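Local coordinates for protein synthesis inhibitor, putative (PDB 2B33), which is a putative endoribonuclease of the RutC (YjgF-like) family, probably with deaminase activity, and binds calcium, at residues Val87-Thr92 and Arg115-Val120. Residues are numbered along the deposited sequence; the frame is centred on the assembly and turned at random.
Sequences VTVFTT and RSFVAV
Val89 CG1 sits over the face of the Phe117 ring, near its centre and 3.7 Å from its centroid. This is a CH-pi contact. Phe117 CG is anti to the backbone N (chi1 -159°), which lays the ring alongside the neighbouring strand. The Thr91 side chain crosses that of Phe117 at about a right angle, its CG2 3.7 Å from Phe117 CE1. An alanine in place of Phe117 would remove the ring and would probably cost Val89 and Thr91 this partner and helix 97-108 its edge-to-face contact through Phe97. Phe90 and Val118 lie side by side on the other face of the sheet, and Val120, just past the strand end, reaches the same Phe90 ring. Phe90 CD1 meets Val118 CG2 at 3.8 Å and Val120 CG1 at 3.9 Å. Thr88 CG2 lies over one face of the Phe90 ring, toward its rim.

The strands are parallel neighbours in a beta-alpha-beta unit, with helix 97-108 as the connection. They run 11° apart. Five backbone hydrogen bonds join them. Val118 N to Val89 O is nearly straight, 3.0 Å long with 173° at the hydrogen. Val120 N to Thr91 O is shorter, 2.7 Å, but more bent. Beyond it, a water lies 2.8 Å from both Thr92 O and Val120 O.

Helix 97-108 covers the face that carries Val87, Arg115 and Phe117. Phe97 meets the Phe117 ring edge-to-face, and Tyr104 makes a cation-pi contact with Arg115. On the Val118 face, Ser116 OG hydrogen-bonds Glu132 OE1 of the second subunit, while Phe90 packs on Val118 of the third subunit.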
loop_
_atom_site.group_PDB
_atom_site.type_symbol
_atom_site.label_atom_id
_atom_site.label_comp_id
_atom_site.label_asym_id
_atom_site.label_seq_id
_atom_site.Cartn_x
_atom_site.Cartn_y
_atom_site.Cartn_z
ATOM N N VAL A 87 -7.742 0.157 -4.290
ATOM C CA VAL A 87 -8.098 -0.748 -3.202
ATOM C C VAL A 87 -6.961 -1.768 -3.044
ATOM O O VAL A 87 -6.270 -2.084 -4.005
ATOM C CB VAL A 87 -9.441 -1.477 -3.512
ATOM C CG1 VAL A 87 -9.825 -2.416 -2.400
ATOM C CG2 VAL A 87 -10.578 -0.459 -3.736
ATOM N N THR A 88 -6.739 -2.238 -1.823
ATOM C CA THR A 88 -5.760 -3.289 -1.569
ATOM C C THR A 88 -6.444 -4.309 -0.669
ATOM O O THR A 88 -6.868 -3.972 0.431
ATOM C CB THR A 88 -4.450 -2.771 -0.927
ATOM O OG1 THR A 88 -3.809 -1.844 -1.807
ATOM C CG2 THR A 88 -3.472 -3.913 -0.679
ATOM N N VAL A 89 -6.567 -5.541 -1.161
ATOM C CA VAL A 89 -7.177 -6.632 -0.418
ATOM C C VAL A 89 -6.050 -7.485 0.153
ATOM O O VAL A 89 -5.146 -7.902 -0.584
ATOM C CB VAL A 89 -8.042 -7.552 -1.319
ATOM C CG1 VAL A 89 -8.640 -8.711 -0.513
ATOM C CG2 VAL A 89 -9.156 -6.775 -1.999
ATOM N N PHE A 90 -6.110 -7.736 1.462
ATOM C CA PHE A 90 -5.178 -8.623 2.141
ATOM C C PHE A 90 -6.011 -9.806 2.567
ATOM O O PHE A 90 -7.150 -9.612 2.993
ATOM C CB PHE A 90 -4.591 -7.981 3.392
ATOM C CG PHE A 90 -3.852 -6.703 3.137
ATOM C CD1 PHE A 90 -2.540 -6.728 2.661
ATOM C CD2 PHE A 90 -4.453 -5.471 3.400
ATOM C CE1 PHE A 90 -1.842 -5.543 2.430
ATOM C CE2 PHE A 90 -3.765 -4.282 3.177
ATOM C CZ PHE A 90 -2.454 -4.317 2.693
ATOM N N THR A 91 -5.454 -11.016 2.439
ATOM C CA THR A 91 -6.108 -12.256 2.881
ATOM C C THR A 91 -5.070 -13.193 3.477
ATOM O O THR A 91 -3.885 -12.901 3.456
ATOM C CB THR A 91 -6.854 -13.012 1.727
ATOM O OG1 THR A 91 -5.949 -13.311 0.656
ATOM C CG2 THR A 91 -7.985 -12.186 1.194
ATOM N N THR A 92 -5.524 -14.294 4.059
ATOM C CA THR A 92 -4.617 -15.326 4.571
ATOM C C THR A 92 -4.472 -16.468 3.562
ATOM O O THR A 92 -3.607 -17.322 3.727
ATOM C CB THR A 92 -5.068 -15.869 5.937
ATOM O OG1 THR A 92 -6.464 -16.188 5.888
ATOM C CG2 THR A 92 -4.815 -14.828 7.014
ATOM N N ARG A 115 -6.643 -2.106 -8.245
ATOM C CA ARG A 115 -6.577 -3.041 -7.131
ATOM C C ARG A 115 -5.353 -3.961 -7.103
ATOM O O ARG A 115 -4.772 -4.273 -8.139
ATOM C CB ARG A 115 -7.839 -3.913 -7.161
ATOM C CG ARG A 115 -8.053 -4.787 -5.940
ATOM C CD ARG A 115 -9.297 -5.637 -6.059
ATOM N NE ARG A 115 -9.169 -6.688 -7.072
ATOM C CZ ARG A 115 -10.071 -7.643 -7.301
ATOM N NH1 ARG A 115 -11.195 -7.712 -6.583
ATOM N NH2 ARG A 115 -9.850 -8.547 -8.257
ATOM N N SER A 116 -4.968 -4.353 -5.888
ATOM C CA SER A 116 -3.956 -5.389 -5.621
ATOM C C SER A 116 -4.606 -6.336 -4.618
ATOM O O SER A 116 -5.276 -5.901 -3.688
ATOM C CB SER A 116 -2.654 -4.833 -5.048
ATOM O OG SER A 116 -1.848 -4.258 -6.054
ATOM N N PHE A 117 -4.420 -7.632 -4.837
ATOM C CA PHE A 117 -4.995 -8.673 -4.009
ATOM C C PHE A 117 -3.808 -9.562 -3.652
ATOM O O PHE A 117 -3.235 -10.204 -4.538
ATOM C CB PHE A 117 -6.032 -9.424 -4.837
ATOM C CG PHE A 117 -7.052 -10.195 -4.034
ATOM C CD1 PHE A 117 -6.679 -11.238 -3.200
ATOM C CD2 PHE A 117 -8.402 -9.930 -4.194
ATOM C CE1 PHE A 117 -7.632 -11.959 -2.497
ATOM C CE2 PHE A 117 -9.349 -10.647 -3.503
ATOM C CZ PHE A 117 -8.971 -11.663 -2.658
ATOM N N VAL A 118 -3.425 -9.571 -2.372
ATOM C CA VAL A 118 -2.280 -10.361 -1.885
ATOM C C VAL A 118 -2.657 -11.159 -0.644
ATOM O O VAL A 118 -3.560 -10.771 0.099
ATOM C CB VAL A 118 -1.035 -9.475 -1.582
ATOM C CG1 VAL A 118 -0.575 -8.783 -2.837
ATOM C CG2 VAL A 118 -1.308 -8.444 -0.475
ATOM N N ALA A 119 -1.960 -12.273 -0.432
ATOM C CA ALA A 119 -2.200 -13.139 0.725
ATOM C C ALA A 119 -1.009 -13.046 1.670
ATOM O O ALA A 119 0.098 -13.465 1.321
ATOM C CB ALA A 119 -2.435 -14.577 0.307
ATOM N N VAL A 120 -1.251 -12.484 2.855
ATOM C CA VAL A 120 -0.220 -12.309 3.884
ATOM C C VAL A 120 -0.249 -13.491 4.863
ATOM O O VAL A 120 -1.078 -14.394 4.739
ATOM C CB VAL A 120 -0.344 -10.942 4.626
ATOM C CG1 VAL A 120 -0.278 -9.796 3.633
ATOM C CG2 VAL A 120 -1.614 -10.852 5.492
HETATM O O HOH W 1 -1.486 -17.033 5.537
#